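Local coordinates for CCHC-type domain-containing protein (Trypanosoma brucei brucei, PDB 7C47) that probably trims RNA from its 3' end as an RNase D-type 3'-5' exonuclease, and binds nucleotides, manganese and zinc, at residues L99-R104 against D123-F128; T129-K134 against D207-V212; L135-R140 against G262-T267; Y146-V151 against I195-N200. All coordinates share one frame; numbering follows the deposited sequence.

Contact 1 (L99-R104 against D123-F128). With C5P (cytidine-5'-monophosphate), chain D.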
# COMPACT_ATOMS: atom_id res chain seq x y z
N LEU A 99 -0.85 -7.65 -5.26
CA LEU A 99 -0.97 -6.36 -4.60
C LEU A 99 0.09 -6.21 -3.51
O LEU A 99 0.26 -7.12 -2.70
CB LEU A 99 -2.36 -6.19 -4.00
CG LEU A 99 -3.56 -6.38 -4.94
CD1 LEU A 99 -4.80 -6.76 -4.14
CD2 LEU A 99 -3.81 -5.13 -5.77
N PHE A 100 0.74 -5.07 -3.50
CA PHE A 100 1.73 -4.72 -2.51
C PHE A 100 1.52 -3.31 -1.98
O PHE A 100 0.90 -2.52 -2.59
CB PHE A 100 3.12 -4.70 -3.13
CG PHE A 100 3.71 -6.01 -3.43
CD1 PHE A 100 3.45 -6.62 -4.61
CD2 PHE A 100 4.59 -6.58 -2.57
CE1 PHE A 100 4.01 -7.82 -4.91
CE2 PHE A 100 5.16 -7.79 -2.86
CZ PHE A 100 4.87 -8.41 -4.04
N PHE A 101 2.00 -3.05 -0.79
CA PHE A 101 2.04 -1.71 -0.25
C PHE A 101 3.54 -1.47 -0.03
O PHE A 101 4.05 -1.85 0.98
CB PHE A 101 1.27 -1.55 1.04
CG PHE A 101 1.04 -0.12 1.41
CD1 PHE A 101 1.95 0.58 2.15
CD2 PHE A 101 -0.04 0.55 0.94
CE1 PHE A 101 1.75 1.90 2.45
CE2 PHE A 101 -0.23 1.85 1.21
CZ PHE A 101 0.65 2.53 1.98
N ASP A 102 4.16 -0.71 -0.93
CA ASP A 102 5.61 -0.45 -1.06
C ASP A 102 6.27 -1.81 -1.33
O ASP A 102 6.63 -2.50 -0.47
CB ASP A 102 6.24 0.30 0.14
CG ASP A 102 7.71 0.60 -0.04
OD1 ASP A 102 8.26 0.33 -1.10
OD2 ASP A 102 8.30 1.10 0.91
N CYS A 103 6.50 -2.09 -2.58
CA CYS A 103 7.03 -3.36 -3.00
C CYS A 103 8.55 -3.44 -3.16
O CYS A 103 9.06 -4.49 -3.38
CB CYS A 103 6.42 -3.69 -4.35
SG CYS A 103 7.12 -2.74 -5.71
N ARG A 104 9.22 -2.32 -2.98
CA ARG A 104 10.64 -2.19 -3.36
C ARG A 104 11.53 -3.26 -2.71
O ARG A 104 12.16 -4.05 -3.40
CB ARG A 104 11.18 -0.79 -3.05
CG ARG A 104 10.58 0.32 -3.89
CD ARG A 104 10.94 1.71 -3.37
NE ARG A 104 10.36 1.99 -2.06
CZ ARG A 104 10.53 3.13 -1.37
NH1 ARG A 104 11.25 4.14 -1.85
NH2 ARG A 104 9.95 3.26 -0.18
N ASP A 123 1.30 -1.74 -6.90
CA ASP A 123 1.77 -1.18 -5.64
C ASP A 123 0.81 -0.08 -5.19
O ASP A 123 0.79 1.02 -5.77
CB ASP A 123 3.19 -0.64 -5.83
CG ASP A 123 3.87 -0.26 -4.52
OD1 ASP A 123 3.21 0.21 -3.57
OD2 ASP A 123 5.11 -0.43 -4.45
N LEU A 124 0.03 -0.36 -4.15
CA LEU A 124 -1.02 0.55 -3.70
C LEU A 124 -0.50 1.81 -3.03
O LEU A 124 -1.19 2.82 -3.02
CB LEU A 124 -2.01 -0.18 -2.78
CG LEU A 124 -2.73 -1.39 -3.40
CD1 LEU A 124 -3.67 -2.01 -2.39
CD2 LEU A 124 -3.48 -1.02 -4.68
N GLN A 125 0.71 1.77 -2.47
CA GLN A 125 1.35 2.98 -1.96
C GLN A 125 1.62 3.93 -3.13
O GLN A 125 1.30 5.11 -3.05
CB GLN A 125 2.65 2.67 -1.23
CG GLN A 125 3.21 3.88 -0.48
CD GLN A 125 4.57 3.62 0.13
OE1 GLN A 125 5.48 3.14 -0.54
NE2 GLN A 125 4.72 3.96 1.40
N VAL A 126 2.19 3.39 -4.20
CA VAL A 126 2.49 4.15 -5.42
C VAL A 126 1.20 4.66 -6.06
O VAL A 126 1.16 5.80 -6.54
CB VAL A 126 3.31 3.30 -6.43
CG1 VAL A 126 3.42 3.98 -7.79
CG2 VAL A 126 4.71 3.02 -5.86
N PHE A 127 0.16 3.83 -6.07
CA PHE A 127 -1.18 4.23 -6.52
C PHE A 127 -1.64 5.50 -5.78
O PHE A 127 -2.03 6.47 -6.42
CB PHE A 127 -2.20 3.10 -6.28
CG PHE A 127 -3.36 3.06 -7.26
CD1 PHE A 127 -4.03 4.22 -7.65
CD2 PHE A 127 -3.79 1.84 -7.77
CE1 PHE A 127 -5.10 4.15 -8.54
CE2 PHE A 127 -4.86 1.77 -8.66
CZ PHE A 127 -5.52 2.93 -9.05
N PHE A 128 -1.57 5.49 -4.45
CA PHE A 128 -1.98 6.64 -3.66
C PHE A 128 -1.16 7.88 -4.02
O PHE A 128 -1.73 8.94 -4.23
CB PHE A 128 -1.88 6.37 -2.16
CG PHE A 128 -2.47 7.46 -1.30
CD1 PHE A 128 -3.86 7.58 -1.17
CD2 PHE A 128 -1.66 8.38 -0.64
CE1 PHE A 128 -4.41 8.58 -0.39
CE2 PHE A 128 -2.21 9.39 0.14
CZ PHE A 128 -3.59 9.49 0.27
O3P C5P D . 5.74 8.22 7.55
P C5P D . 6.81 8.68 6.62
O1P C5P D . 8.06 8.85 7.38
O2P C5P D . 6.26 9.82 5.83
O5' C5P D . 7.01 7.42 5.65
C5' C5P D . 6.18 7.24 4.49
C4' C5P D . 6.55 5.97 3.75
O4' C5P D . 7.81 6.16 3.06
C3' C5P D . 6.74 4.72 4.60
O3' C5P D . 5.51 4.05 4.83
C2' C5P D . 7.68 3.88 3.73
O2' C5P D . 7.03 3.07 2.77
C1' C5P D . 8.55 4.96 3.07
N1 C5P D . 9.83 5.19 3.77
C2 C5P D . 10.85 4.23 3.65
N3 C5P D . 12.03 4.44 4.29
C4 C5P D . 12.21 5.54 5.01
C5 C5P D . 11.20 6.54 5.14
C6 C5P D . 10.03 6.32 4.51
O2 C5P D . 10.64 3.22 2.97
N4 C5P D . 13.39 5.70 5.62
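Gln-125, in the first turn of helix 124-136, carries its side chain across the face of Phe-101 and then out beside Asp-102. Its CB sits over the face of the Phe-101 ring, 3.7 Å from the ring centroid and nearly on the normal, a CH-pi contact. CG lies anti to the backbone N (chi1 -170°) and passes above CZ and CE1 of the same ring; the chain stays extended from there, which carries the amide out alongside the Asp-102 side chain. OE1 comes within 3.0 Å of Asp-102 CB and accepts a hydrogen bond from Arg-141. NE2 reaches Ser-142 O and also donates to O2' of a bound cytidine-5'-monophosphate, at 2.8 Å. That ribose hydroxyl in turn donates to Asp-102 OD2 (3.0 Å), so it is held from both segments, consistent with recognition of RNA. Arg-104 grips the Asp-102 carboxylate side-on, NE to OD1 and NH2 to OD2, and so fixes its rotation behind the nucleotide.

Asp-123, the N-cap of helix 124-136, ties the same loop down. OD1 takes Asp-102 N on its syn side at 3.0 Å, while OD2 is met from above the carboxylate plane by Cys-103 N at 2.9 Å; weak capping bonds from Gln-125 N and Val-126 N also end on OD1. Strand 97-100 lies in the sheet between strands 37-44 and 121-123, and Leu-124 N bonds to Phe-100 O at 2.8 Å. Leu-99 and Leu-124 face helix 182-202, and Phe-101 packs on Met-144 of helix 144-152.

Contact 2 (T129-K134 against D207-V212)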
# COMPACT_ATOMS: atom_id res chain seq x y z
N THR A 129 0.16 7.73 -4.11
CA THR A 129 1.04 8.83 -4.50
C THR A 129 0.75 9.34 -5.91
O THR A 129 0.87 10.54 -6.18
CB THR A 129 2.52 8.42 -4.39
OG1 THR A 129 2.81 8.06 -3.03
CG2 THR A 129 3.47 9.54 -4.81
N ALA A 130 0.37 8.44 -6.81
CA ALA A 130 -0.02 8.80 -8.18
C ALA A 130 -1.29 9.65 -8.21
O ALA A 130 -1.42 10.54 -9.06
CB ALA A 130 -0.19 7.55 -9.04
N ILE A 131 -2.23 9.37 -7.32
CA ILE A 131 -3.42 10.21 -7.15
C ILE A 131 -3.00 11.59 -6.62
O ILE A 131 -3.43 12.61 -7.17
CB ILE A 131 -4.49 9.54 -6.24
CG1 ILE A 131 -5.07 8.30 -6.94
CG2 ILE A 131 -5.62 10.51 -5.90
CD1 ILE A 131 -5.83 7.36 -6.03
N GLN A 132 -2.14 11.61 -5.61
CA GLN A 132 -1.60 12.86 -5.07
C GLN A 132 -0.81 13.66 -6.10
O GLN A 132 -0.85 14.88 -6.09
CB GLN A 132 -0.70 12.62 -3.85
CG GLN A 132 -1.33 11.87 -2.68
CD GLN A 132 -2.64 12.47 -2.24
OE1 GLN A 132 -3.71 11.90 -2.47
NE2 GLN A 132 -2.58 13.64 -1.62
N TRP A 133 -0.10 12.97 -7.00
CA TRP A 133 0.63 13.63 -8.08
C TRP A 133 -0.32 14.29 -9.07
O TRP A 133 -0.16 15.46 -9.41
CB TRP A 133 1.52 12.64 -8.83
CG TRP A 133 2.26 13.26 -9.96
CD1 TRP A 133 2.02 13.10 -11.29
CD2 TRP A 133 3.36 14.17 -9.86
NE1 TRP A 133 2.90 13.84 -12.03
CE2 TRP A 133 3.74 14.51 -11.18
CE3 TRP A 133 4.06 14.74 -8.79
CZ2 TRP A 133 4.79 15.39 -11.46
CZ3 TRP A 133 5.11 15.60 -9.06
CH2 TRP A 133 5.46 15.92 -10.39
N LYS A 134 -1.29 13.51 -9.53
CA LYS A 134 -2.32 13.96 -10.48
C LYS A 134 -3.06 15.21 -9.99
O LYS A 134 -3.28 16.13 -10.77
CB LYS A 134 -3.31 12.80 -10.72
CG LYS A 134 -4.49 13.10 -11.63
CD LYS A 134 -4.08 13.16 -13.09
CE LYS A 134 -5.28 13.36 -13.99
NZ LYS A 134 -5.00 12.86 -15.36
N ASP A 207 -14.45 7.13 -9.54
CA ASP A 207 -14.07 8.36 -8.83
C ASP A 207 -12.55 8.48 -8.57
O ASP A 207 -12.10 9.52 -8.09
CB ASP A 207 -14.82 8.45 -7.49
CG ASP A 207 -16.34 8.42 -7.65
OD1 ASP A 207 -16.85 8.90 -8.69
OD2 ASP A 207 -17.02 7.91 -6.73
N VAL A 208 -11.79 7.43 -8.86
CA VAL A 208 -10.32 7.45 -8.77
C VAL A 208 -9.77 8.11 -10.05
O VAL A 208 -9.98 7.59 -11.14
CB VAL A 208 -9.75 6.02 -8.58
CG1 VAL A 208 -8.22 6.01 -8.65
CG2 VAL A 208 -10.22 5.45 -7.25
N PRO A 209 -9.07 9.25 -9.91
CA PRO A 209 -8.65 10.03 -11.09
C PRO A 209 -7.43 9.50 -11.89
O PRO A 209 -7.01 10.17 -12.84
CB PRO A 209 -8.35 11.42 -10.50
CG PRO A 209 -7.92 11.14 -9.10
CD PRO A 209 -8.68 9.92 -8.65
N VAL A 210 -6.88 8.35 -11.51
CA VAL A 210 -5.80 7.70 -12.27
C VAL A 210 -6.25 6.30 -12.71
O VAL A 210 -6.90 5.59 -11.94
CB VAL A 210 -4.51 7.57 -11.42
CG1 VAL A 210 -3.41 6.85 -12.19
CG2 VAL A 210 -4.04 8.95 -10.97
N ASP A 211 -5.90 5.93 -13.94
CA ASP A 211 -6.21 4.60 -14.47
C ASP A 211 -5.32 3.53 -13.83
O ASP A 211 -4.13 3.76 -13.60
CB ASP A 211 -6.05 4.59 -16.00
CG ASP A 211 -6.51 3.29 -16.66
OD1 ASP A 211 -7.30 2.52 -16.06
OD2 ASP A 211 -6.09 3.03 -17.82
N VAL A 212 -5.90 2.36 -13.57
CA VAL A 212 -5.19 1.25 -12.92
C VAL A 212 -4.03 0.75 -13.78
O VAL A 212 -2.97 0.42 -13.26
CB VAL A 212 -6.16 0.09 -12.57
CG1 VAL A 212 -5.40 -1.13 -12.04
CG2 VAL A 212 -7.19 0.55 -11.55
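Ile-131 and Val-210 make the close-packed heart of this contact, where helix 124-136 meets the loop that follows helix 182-202. The CG2 methyl of Val-210 rests on the helix backbone itself, 3.6 Å from Ala-130 O and 3.9 Å from Lys-134 CB. It thus touches two residues one turn apart, and the carbonyl it covers is already used by Lys-134 N in the helix. Ile-131 spreads its two branches over the neighbouring loop residues. With CG1 beside the backbone N (chi1 -68°), CD1 is carried out to Val-208 CG1 at 3.8 Å, while the shorter CG2 branch faces the Pro-209 ring, 4.0 Å from its CG. Both partners are met at about a right angle, and no hydrogen bond links the segments.

Helix 124-136 follows strand 121-123, an outermost strand of the sheet in the RNase H-like exonuclease fold, and the loop here leads from helix 182-202 into helix 212-226, whose N-cap is Asp-211. Val-208 and Val-212 also touch Phe-127, one turn earlier on helix 124-136, so the loop is seated on apolar carbon both there and at Ile-131.

The Lys-134 side is looser and faces solvent. Its chain bends at chi2 (75°) and runs past the Pro-209 carbonyl without settling on it: CE is 3.8 Å from Pro-209 O and the ammonium NZ no nearer than 4.2 Å. Pro-209 also leans on Leu-135, while Trp-133 packs on helix 245-251 and hydrogen-bonds Gly-253 O.

Contact 3 (L135-R140 against G262-T267). With ZN (zinc ion), chain B; C5P (cytidine-5'-monophosphate), chain E.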
# COMPACT_ATOMS: atom_id res chain seq x y z
N LEU A 135 -3.44 15.22 -8.71
CA LEU A 135 -4.25 16.30 -8.13
C LEU A 135 -3.43 17.45 -7.54
O LEU A 135 -3.88 18.60 -7.59
CB LEU A 135 -5.16 15.73 -7.04
CG LEU A 135 -6.12 14.60 -7.42
CD1 LEU A 135 -6.93 14.19 -6.21
CD2 LEU A 135 -7.04 14.98 -8.58
N ARG A 136 -2.25 17.16 -6.99
CA ARG A 136 -1.51 18.14 -6.18
C ARG A 136 -0.02 18.32 -6.50
O ARG A 136 0.66 19.09 -5.81
CB ARG A 136 -1.64 17.77 -4.69
CG ARG A 136 -3.07 17.55 -4.22
CD ARG A 136 -3.13 17.20 -2.75
NE ARG A 136 -4.52 17.04 -2.33
CZ ARG A 136 -5.28 15.96 -2.56
NH1 ARG A 136 -4.81 14.90 -3.22
NH2 ARG A 136 -6.54 15.95 -2.13
N SER A 137 0.50 17.64 -7.52
CA SER A 137 1.95 17.58 -7.78
C SER A 137 2.79 17.15 -6.56
O SER A 137 3.93 17.57 -6.41
CB SER A 137 2.48 18.91 -8.33
OG SER A 137 1.79 19.30 -9.50
N VAL A 138 2.21 16.30 -5.71
CA VAL A 138 2.87 15.78 -4.52
C VAL A 138 3.39 14.38 -4.87
O VAL A 138 2.61 13.54 -5.35
CB VAL A 138 1.87 15.72 -3.33
CG1 VAL A 138 2.43 14.94 -2.15
CG2 VAL A 138 1.51 17.14 -2.89
N ASN A 139 4.68 14.14 -4.64
CA ASN A 139 5.30 12.82 -4.90
C ASN A 139 5.70 12.05 -3.63
O ASN A 139 6.46 11.08 -3.71
CB ASN A 139 6.51 12.97 -5.85
CG ASN A 139 7.75 13.54 -5.17
OD1 ASN A 139 7.65 14.39 -4.28
ND2 ASN A 139 8.92 13.08 -5.60
N ARG A 140 5.18 12.45 -2.48
CA ARG A 140 5.48 11.78 -1.22
C ARG A 140 4.75 10.45 -1.10
O ARG A 140 3.62 10.30 -1.57
CB ARG A 140 5.13 12.67 -0.01
CG ARG A 140 6.07 13.87 0.15
CD ARG A 140 5.86 14.61 1.47
NE ARG A 140 4.57 15.30 1.55
CZ ARG A 140 4.25 16.44 0.92
NH1 ARG A 140 5.11 17.06 0.11
NH2 ARG A 140 3.03 16.96 1.08
N GLY A 262 -4.11 28.46 -8.17
CA GLY A 262 -3.04 28.08 -9.09
C GLY A 262 -1.84 27.39 -8.47
O GLY A 262 -0.94 26.98 -9.20
N ALA A 263 -1.81 27.23 -7.15
CA ALA A 263 -0.65 26.68 -6.45
C ALA A 263 -0.65 25.15 -6.42
O ALA A 263 -1.69 24.51 -6.28
CB ALA A 263 -0.60 27.21 -5.02
N LYS A 264 0.55 24.57 -6.53
CA LYS A 264 0.74 23.13 -6.35
C LYS A 264 0.66 22.80 -4.86
O LYS A 264 0.90 23.66 -4.02
CB LYS A 264 2.08 22.68 -6.91
CG LYS A 264 2.24 22.90 -8.41
CD LYS A 264 3.66 22.56 -8.86
CE LYS A 264 3.97 23.13 -10.24
NZ LYS A 264 3.28 22.39 -11.33
N GLY A 265 0.31 21.56 -4.54
CA GLY A 265 0.30 21.06 -3.16
C GLY A 265 -1.07 20.86 -2.54
O GLY A 265 -1.18 20.23 -1.49
N HIS A 266 -2.12 21.39 -3.17
CA HIS A 266 -3.49 21.15 -2.72
C HIS A 266 -4.52 21.34 -3.83
O HIS A 266 -4.21 21.92 -4.88
CB HIS A 266 -3.83 22.07 -1.54
CG HIS A 266 -3.86 23.52 -1.89
ND1 HIS A 266 -2.72 24.28 -1.99
CD2 HIS A 266 -4.90 24.35 -2.16
CE1 HIS A 266 -3.05 25.52 -2.31
NE2 HIS A 266 -4.36 25.59 -2.42
N THR A 267 -5.72 20.83 -3.60
CA THR A 267 -6.83 20.98 -4.54
C THR A 267 -7.74 22.13 -4.13
O THR A 267 -7.65 22.64 -3.01
CB THR A 267 -7.67 19.70 -4.64
OG1 THR A 267 -8.19 19.36 -3.35
CG2 THR A 267 -6.82 18.56 -5.18
ZN ZN B . -5.66 27.14 -3.71
O3P C5P E . 3.47 26.29 -0.54
P C5P E . 2.29 26.25 0.36
O1P C5P E . 2.54 27.20 1.47
O2P C5P E . 1.97 24.84 0.67
O5' C5P E . 1.09 26.82 -0.53
C5' C5P E . 1.26 27.97 -1.40
C4' C5P E . 0.08 28.90 -1.27
O4' C5P E . -1.15 28.13 -1.19
C3' C5P E . 0.09 29.83 -0.06
O3' C5P E . -0.30 31.15 -0.43
C2' C5P E . -0.90 29.17 0.90
O2' C5P E . -1.54 30.06 1.79
C1' C5P E . -1.91 28.58 -0.08
N1 C5P E . -2.68 27.43 0.44
C2 C5P E . -4.08 27.51 0.48
N3 C5P E . -4.79 26.46 0.95
C4 C5P E . -4.16 25.36 1.37
C5 C5P E . -2.74 25.25 1.34
C6 C5P E . -2.04 26.30 0.87
O2 C5P E . -4.63 28.55 0.08
N4 C5P E . -4.90 24.35 1.83
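Arg-136 and Thr-267 are brought together by torsions on both sides. The arginine sets CG beside its backbone N (chi1 -51°) and runs extended to NE, then turns its guanidinium so that one face receives Thr-267 CG2, 3.8 Å above the plane and toward the rim. Thr-267 sets OG1 between its backbone N and carbonyl carbon (chi1 59°), which puts CG2 beside the N. Across from the arginine is a CCHC zinc knuckle: His-266, with Cys-258, Cys-261 and Cys-271, binds a zinc ion, and the segment 262-267 is the loop that holds its histidine. The guanidinium's firmer partner is Glu-270 of the same knuckle, which forms a salt bridge with NE and also accepts from Thr-267 N; the carboxylate therefore joins the arginine to the loop it leans on.

Ser-137 leaves helical geometry with positive phi (52°). Just before it, Arg-136 O accepts Gly-265 N at 2.8 Å, a bent bond whose donor is tilted from the carbonyl plane. Gly-265 has a positive phi at which a CB would press on the carbonyl O of the residue before it. Ser-137 OG hydrogen-bonds Gly-256 O.

His-266 points away from the helix end and serves metal and nucleotide together. A cytidine-5'-monophosphate, hydrogen-bonded to Glu-270 O and Phe-272 N, lays its base over one face of the imidazole, with His-266 CE1 3.4 Å from base atom N1, while His-266 NE2 binds zinc at 2.4 Å.

Contact 4 (Y146-V151 against I195-N200)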
# COMPACT_ATOMS: atom_id res chain seq x y z
N TYR A 146 -2.20 6.32 7.26
CA TYR A 146 -2.65 7.52 6.55
C TYR A 146 -3.53 7.20 5.34
O TYR A 146 -4.55 7.86 5.12
CB TYR A 146 -1.45 8.37 6.12
CG TYR A 146 -1.80 9.73 5.55
CD1 TYR A 146 -2.12 9.88 4.20
CD2 TYR A 146 -1.81 10.87 6.36
CE1 TYR A 146 -2.44 11.11 3.67
CE2 TYR A 146 -2.13 12.11 5.83
CZ TYR A 146 -2.45 12.23 4.49
OH TYR A 146 -2.77 13.46 3.95
N VAL A 147 -3.14 6.18 4.56
CA VAL A 147 -3.86 5.81 3.33
C VAL A 147 -5.23 5.17 3.62
O VAL A 147 -6.21 5.46 2.94
CB VAL A 147 -3.00 4.90 2.41
CG1 VAL A 147 -3.80 4.39 1.22
CG2 VAL A 147 -1.78 5.66 1.91
N LEU A 148 -5.28 4.30 4.62
CA LEU A 148 -6.55 3.71 5.08
C LEU A 148 -7.54 4.78 5.56
O LEU A 148 -8.72 4.73 5.21
CB LEU A 148 -6.30 2.70 6.20
CG LEU A 148 -5.63 1.39 5.80
CD1 LEU A 148 -5.10 0.66 7.03
CD2 LEU A 148 -6.59 0.49 5.02
N LYS A 149 -7.04 5.74 6.34
CA LYS A 149 -7.82 6.90 6.79
C LYS A 149 -8.34 7.72 5.60
O LYS A 149 -9.54 7.93 5.46
CB LYS A 149 -6.96 7.79 7.71
CG LYS A 149 -7.68 8.97 8.37
CD LYS A 149 -8.09 8.71 9.82
CE LYS A 149 -9.51 8.18 9.94
NZ LYS A 149 -10.53 9.27 9.85
N SER A 150 -7.42 8.15 4.74
CA SER A 150 -7.74 9.02 3.61
C SER A 150 -8.69 8.39 2.58
O SER A 150 -9.57 9.07 2.06
CB SER A 150 -6.45 9.49 2.92
OG SER A 150 -6.72 10.42 1.90
N VAL A 151 -8.50 7.10 2.29
CA VAL A 151 -9.25 6.43 1.22
C VAL A 151 -10.53 5.75 1.72
O VAL A 151 -11.59 5.90 1.12
CB VAL A 151 -8.36 5.39 0.49
CG1 VAL A 151 -9.15 4.63 -0.58
CG2 VAL A 151 -7.15 6.07 -0.14
N ILE A 195 -4.17 -4.40 2.65
CA ILE A 195 -3.85 -4.27 1.22
C ILE A 195 -5.03 -4.69 0.33
O ILE A 195 -5.39 -3.95 -0.59
CB ILE A 195 -2.57 -5.07 0.83
CG1 ILE A 195 -1.33 -4.42 1.46
CG2 ILE A 195 -2.39 -5.14 -0.68
CD1 ILE A 195 -0.14 -5.36 1.60
N LEU A 196 -5.60 -5.86 0.60
CA LEU A 196 -6.74 -6.36 -0.18
C LEU A 196 -7.97 -5.45 -0.03
O LEU A 196 -8.71 -5.23 -0.99
CB LEU A 196 -7.10 -7.80 0.21
CG LEU A 196 -8.13 -8.52 -0.68
CD1 LEU A 196 -7.61 -8.71 -2.09
CD2 LEU A 196 -8.53 -9.86 -0.07
N LEU A 197 -8.17 -4.94 1.19
CA LEU A 197 -9.24 -3.99 1.47
C LEU A 197 -9.06 -2.70 0.65
O LEU A 197 -10.02 -2.22 0.04
CB LEU A 197 -9.30 -3.69 2.98
CG LEU A 197 -10.41 -2.78 3.56
CD1 LEU A 197 -10.04 -1.30 3.56
CD2 LEU A 197 -11.75 -3.00 2.88
N LEU A 198 -7.84 -2.16 0.64
CA LEU A 198 -7.53 -0.98 -0.18
C LEU A 198 -7.80 -1.18 -1.67
O LEU A 198 -8.27 -0.25 -2.33
CB LEU A 198 -6.08 -0.52 0.02
CG LEU A 198 -5.83 0.47 1.15
CD1 LEU A 198 -4.34 0.56 1.44
CD2 LEU A 198 -6.39 1.84 0.81
N SER A 199 -7.52 -2.37 -2.19
CA SER A 199 -7.71 -2.62 -3.63
C SER A 199 -9.18 -2.46 -4.06
O SER A 199 -9.43 -2.01 -5.17
CB SER A 199 -7.16 -3.99 -4.04
OG SER A 199 -7.98 -5.05 -3.60
N ASN A 200 -10.12 -2.80 -3.18
CA ASN A 200 -11.56 -2.58 -3.44
C ASN A 200 -11.92 -1.10 -3.63
O ASN A 200 -12.80 -0.79 -4.43
CB ASN A 200 -12.42 -3.18 -2.32
CG ASN A 200 -12.38 -4.70 -2.29
OD1 ASN A 200 -12.26 -5.36 -3.32
ND2 ASN A 200 -12.49 -5.25 -1.09
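Leu-198 meets Val-147, Leu-148 and Val-151, and Leu-197 adds a touch on Leu-148, in a buried and wholly apolar contact. At the start of the second segment, Ile-195 points away from helix 144-152 and packs on Leu-99 of strand 97-100. Leu-196 meets the same Leu-99, so this side of helix 182-202 faces the sheet.

Leu-197 turns round to the other side. Its CG lies opposite the backbone N (chi1 -176°), and CD1 reaches Leu-148 CD2 at 4.2 Å. Leu-198 is the main filler. Its CG is 3.9 Å from Leu-148 CD2, and its CD2 lies 3.7 Å from Val-147 CG1 and 4.1 Å from Val-151 CB, so one leucine bridges two valines a turn apart. It crosses all three partners at about a right angle. In this RNase H-like exonuclease domain, helix 182-202 also carries the manganese ligand Asp-191 and the zinc ligand His-194, and Leu-148 touches His-194, so the packing adjoins that part of the helix. The two short segments run roughly parallel, 30° apart, with axes 10.9 Å from each other. Phe-128 of helix 124-136 covers Val-147 and Val-151, and Leu-124 of that helix covers Leu-198.

Ser-199 returns to the sheet side: its OG donates to Leu-196 O at 2.7 Å, and its side chain touches Leu-99. Asn-200 reaches out to Ile-11 near the chain's N-terminal end.

Helix 124-136 threads three of these contacts in turn: its start serves contact 1, its middle contact 2 and its end contact 3. Contacts 1 and 2 have centres 13 Å apart and also meet where Phe-127 CE1 lies 4.1 Å from Val-210 O. Contact 4 lies 11 Å from contact 1, centre to centre, and touches it where Phe-128 CZ meets Ser-150 OG at 3.6 Å. Contacts 2 and 3 are joined by a probable hydrogen bond between Thr-129 OG1 and Arg-140 O (2.8 Å). The Phe-100 side chain in contact 1 is about 6 Å from a manganese ion, whereas contact 3, about 20 Å away between centres, belongs to the zinc knuckle and its own nucleotide.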